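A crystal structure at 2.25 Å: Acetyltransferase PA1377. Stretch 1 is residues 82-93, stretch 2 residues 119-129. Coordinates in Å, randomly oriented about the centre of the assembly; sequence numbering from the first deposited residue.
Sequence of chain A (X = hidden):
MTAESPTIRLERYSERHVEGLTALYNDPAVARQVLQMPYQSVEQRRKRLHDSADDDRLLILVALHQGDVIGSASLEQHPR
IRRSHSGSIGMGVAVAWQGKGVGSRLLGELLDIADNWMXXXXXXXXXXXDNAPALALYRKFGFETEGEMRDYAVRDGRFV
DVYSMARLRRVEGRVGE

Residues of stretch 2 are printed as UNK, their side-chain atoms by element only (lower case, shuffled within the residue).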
# COMPACT_ATOMS: atom_id res chain seq x y z
N ARG A 82 -3.28 5.45 -12.63
CA ARG A 82 -2.07 6.25 -12.52
C ARG A 82 -0.90 5.58 -11.80
O ARG A 82 0.16 6.18 -11.65
CB ARG A 82 -2.38 7.61 -11.89
CG ARG A 82 -3.31 8.48 -12.74
CD ARG A 82 -3.78 9.72 -12.00
NE ARG A 82 -2.66 10.60 -11.70
CZ ARG A 82 -2.75 11.67 -10.92
NH1 ARG A 82 -1.67 12.41 -10.70
NH2 ARG A 82 -3.90 11.99 -10.35
N ARG A 83 -1.08 4.32 -11.39
CA ARG A 83 -0.05 3.55 -10.70
C ARG A 83 0.14 2.20 -11.40
O ARG A 83 1.05 1.45 -11.06
CB ARG A 83 -0.46 3.29 -9.26
CG ARG A 83 -0.55 4.53 -8.43
CD ARG A 83 0.77 4.78 -7.73
NE ARG A 83 1.00 3.78 -6.69
CZ ARG A 83 2.09 3.02 -6.60
NH1 ARG A 83 3.07 3.12 -7.49
NH2 ARG A 83 2.19 2.15 -5.61
N SER A 84 -0.72 1.92 -12.36
CA SER A 84 -0.70 0.64 -13.08
C SER A 84 0.57 0.30 -13.84
O SER A 84 0.70 -0.81 -14.36
CB SER A 84 -1.92 0.57 -14.01
OG SER A 84 -1.88 1.62 -14.95
N HIS A 85 1.50 1.24 -13.93
CA HIS A 85 2.77 0.97 -14.61
C HIS A 85 3.66 0.26 -13.60
O HIS A 85 4.77 -0.17 -13.93
CB HIS A 85 3.45 2.26 -15.05
CG HIS A 85 3.76 3.19 -13.92
ND1 HIS A 85 2.80 4.00 -13.34
CD2 HIS A 85 4.90 3.41 -13.23
CE1 HIS A 85 3.34 4.66 -12.34
NE2 HIS A 85 4.62 4.33 -12.25
N SER A 86 3.18 0.14 -12.36
CA SER A 86 3.93 -0.52 -11.29
C SER A 86 3.24 -1.76 -10.77
O SER A 86 2.05 -1.99 -11.03
CB SER A 86 4.16 0.43 -10.12
OG SER A 86 2.95 0.64 -9.42
N GLY A 87 3.99 -2.56 -10.04
CA GLY A 87 3.47 -3.78 -9.47
C GLY A 87 4.16 -3.98 -8.14
O GLY A 87 5.21 -3.38 -7.90
N SER A 88 3.57 -4.80 -7.28
CA SER A 88 4.16 -5.04 -5.97
C SER A 88 4.29 -6.52 -5.68
O SER A 88 3.46 -7.31 -6.08
CB SER A 88 3.31 -4.41 -4.87
OG SER A 88 3.81 -4.75 -3.59
N ILE A 89 5.36 -6.88 -4.98
CA ILE A 89 5.56 -8.27 -4.60
C ILE A 89 5.55 -8.34 -3.06
O ILE A 89 6.06 -9.29 -2.47
CB ILE A 89 6.89 -8.87 -5.16
CG1 ILE A 89 8.10 -8.16 -4.57
CG2 ILE A 89 6.90 -8.78 -6.68
CD1 ILE A 89 9.42 -8.82 -4.91
N GLY A 90 4.96 -7.33 -2.43
CA GLY A 90 4.85 -7.26 -0.98
C GLY A 90 6.15 -7.40 -0.21
O GLY A 90 7.12 -6.72 -0.52
N MET A 91 6.16 -8.27 0.80
CA MET A 91 7.36 -8.50 1.62
C MET A 91 8.29 -9.44 0.85
O MET A 91 9.32 -9.90 1.35
CB MET A 91 6.98 -9.12 2.96
CG MET A 91 6.32 -8.17 3.94
SD MET A 91 7.45 -7.00 4.72
CE MET A 91 8.86 -8.02 5.08
N GLY A 92 7.89 -9.71 -0.39
CA GLY A 92 8.69 -10.55 -1.25
C GLY A 92 8.45 -12.05 -1.26
O GLY A 92 7.33 -12.56 -1.17
N VAL A 93 9.57 -12.75 -1.37
CA VAL A 93 9.65 -14.19 -1.47
C VAL A 93 9.54 -14.93 -0.11
O VAL A 93 10.27 -14.62 0.84
CB VAL A 93 10.98 -14.52 -2.22
CG1 VAL A 93 11.95 -15.23 -1.33
CG2 VAL A 93 10.71 -15.30 -3.45
N UNK A 119 5.02 -5.71 -18.94
CA UNK A 119 5.76 -4.52 -19.35
C UNK A 119 5.66 -3.44 -18.26
O UNK A 119 5.40 -2.27 -18.54
c UNK A 119 6.14 -3.00 -21.38
c UNK A 119 5.21 -4.01 -20.70
o UNK A 119 7.36 -3.16 -21.40
n UNK A 119 5.54 -1.97 -21.98
N UNK A 120 5.87 -3.85 -17.01
CA UNK A 120 5.82 -2.93 -15.88
C UNK A 120 7.11 -2.12 -15.83
O UNK A 120 8.18 -2.64 -16.15
c UNK A 120 4.32 -4.41 -14.34
c UNK A 120 3.17 -3.41 -14.42
c UNK A 120 4.36 -5.11 -12.99
c UNK A 120 5.64 -3.68 -14.56
N UNK A 121 6.99 -0.86 -15.44
CA UNK A 121 8.15 0.03 -15.34
C UNK A 121 8.74 0.02 -13.93
O UNK A 121 9.91 0.33 -13.74
n UNK A 121 9.51 4.78 -18.02
c UNK A 121 7.74 1.46 -15.69
c UNK A 121 9.79 5.38 -16.88
n UNK A 121 9.22 4.97 -15.75
c UNK A 121 8.25 3.88 -15.66
n UNK A 121 10.62 6.42 -16.87
c UNK A 121 8.86 2.49 -15.64
N UNK A 122 7.93 -0.37 -12.95
CA UNK A 122 8.37 -0.34 -11.56
C UNK A 122 7.82 -1.50 -10.76
O UNK A 122 6.64 -1.81 -10.83
c UNK A 122 8.19 1.21 -9.50
c UNK A 122 7.49 2.48 -9.03
n UNK A 122 8.54 2.97 -5.55
c UNK A 122 7.89 0.98 -10.96
n UNK A 122 9.67 3.37 -7.50
c UNK A 122 8.57 2.98 -6.87
n UNK A 122 7.52 2.57 -7.57
N UNK A 123 8.69 -2.16 -10.00
CA UNK A 123 8.26 -3.26 -9.14
C UNK A 123 8.72 -2.88 -7.74
O UNK A 123 9.87 -2.49 -7.54
c UNK A 123 8.57 -4.89 -11.00
c UNK A 123 8.36 -5.72 -8.68
c UNK A 123 8.89 -4.60 -9.56
N UNK A 124 7.80 -2.98 -6.79
CA UNK A 124 8.05 -2.59 -5.41
C UNK A 124 7.99 -3.72 -4.39
O UNK A 124 7.26 -4.69 -4.56
o UNK A 124 5.39 1.41 -6.36
c UNK A 124 6.74 -0.55 -6.16
c UNK A 124 5.45 0.22 -5.97
c UNK A 124 7.04 -1.51 -5.02
o UNK A 124 4.48 -0.37 -5.45
N UNK A 125 8.77 -3.58 -3.32
CA UNK A 125 8.79 -4.58 -2.26
C UNK A 125 9.29 -3.95 -0.97
O UNK A 125 9.80 -2.84 -0.97
c UNK A 125 11.23 -5.57 -2.69
c UNK A 125 11.86 -6.79 -3.33
c UNK A 125 9.71 -5.76 -2.64
c UNK A 125 11.80 -5.40 -1.29
N UNK A 126 9.12 -4.66 0.14
CA UNK A 126 9.61 -4.20 1.43
C UNK A 126 10.27 -5.43 2.00
O UNK A 126 9.86 -6.54 1.70
c UNK A 126 7.75 -2.50 1.84
o UNK A 126 7.53 -4.80 2.57
c UNK A 126 8.46 -3.73 2.39
N UNK A 127 11.32 -5.23 2.78
CA UNK A 127 12.04 -6.34 3.38
C UNK A 127 12.59 -5.87 4.72
O UNK A 127 12.99 -4.71 4.88
c UNK A 127 14.06 -5.68 1.98
c UNK A 127 14.11 -7.79 3.11
c UNK A 127 13.21 -6.83 2.42
N UNK A 128 12.58 -6.75 5.71
CA UNK A 128 13.08 -6.39 7.04
C UNK A 128 14.55 -6.00 6.96
O UNK A 128 15.34 -6.71 6.36
c UNK A 128 9.44 -9.24 8.29
c UNK A 128 9.20 -6.93 8.89
c UNK A 128 10.81 -9.04 8.06
c UNK A 128 8.64 -8.19 8.70
o UNK A 128 7.29 -8.39 8.92
c UNK A 128 10.57 -6.74 8.66
c UNK A 128 12.87 -7.56 7.98
c UNK A 128 11.39 -7.79 8.24
N UNK A 129 14.90 -4.87 7.58
CA UNK A 129 16.28 -4.37 7.54
C UNK A 129 17.40 -5.31 7.96
O UNK A 129 18.55 -5.13 7.55
c UNK A 129 15.56 -1.99 7.85
c UNK A 129 16.45 -3.08 8.37
o UNK A 129 16.14 -3.35 9.74
O HOH W 1 2.49 -1.18 -7.12

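Position 119 has four side-chain atoms: two carbons, the second carrying one oxygen and one nitrogen. It touches nothing on stretch 1. An amide this short is Asn119.

Position 120 has four carbons, forked at the second. The fork lies against the start of strand 86-88, and one tip is 3.9 Å from Gly87 CA. This is Leu120, and that tip is CD1. A CB on Gly87 would clash with it.

Position 121 has three carbons, a nitrogen, then a carbon with two more nitrogens. Its third carbon is 4.2 Å from His85 CD2. The guanidinium makes it Arg121. Its N donates to His85 O at 2.8 Å.

Position 122 has the same atoms in an extended chain. Its CB is 3.9 Å from Ser86 CB. This is Arg122. Its N gives a weak hydrogen bond to His85 O (3.3 Å), and its O accepts from Gly87 N (2.9 Å).

Position 123 has three carbons, one carrying the other two. One tip is 3.9 Å from Ile89 CG2. This is Val123, on the sheet face opposite Arg122.

Position 124 has three carbons, the third carrying two oxygens. One oxygen is 3.1 Å from Arg83 NH1. The carboxylate is that of Glu124. Its OE2 forms a salt bridge with that NH1 and also accepts from Arg122 NE at 2.7 Å.

Position 125 has four carbons, forked at the second. Its CB is 3.5 Å from Ile89 CG1. This is Leu125.

Position 126 has one carbon carrying an oxygen and a carbon. The oxygen is 3.1 Å from Met91 SD. This is Thr126. Its N donates to Gly90 O at 2.9 Å.

Position 127 has three carbons, one carrying two. The side chain makes no close contact with stretch 1. This is Val127.

Position 128 has one carbon, then a six-carbon ring bearing an oxygen. Met91 CE sits over one ring face. This is Tyr128, and the contact is CH-pi.

Position 129 has one carbon carrying an oxygen and a carbon, out of reach of stretch 1. This is Thr129.

The contact is a parallel strand pairing. Glu124 N donates to Gly87 O (2.8 Å), and Ile89 N to Glu124 O (2.9 Å). Beyond Ser88, the turn from Ile89 to Gly92 shifts the register, so Gly90 lies nearest Leu125. Glu124 joins Arg83 and Arg122, whose like charges lie close together. Met91 closes the far end against Tyr128.

Stretch 2, residues 119-129: NLRRVELTVYT
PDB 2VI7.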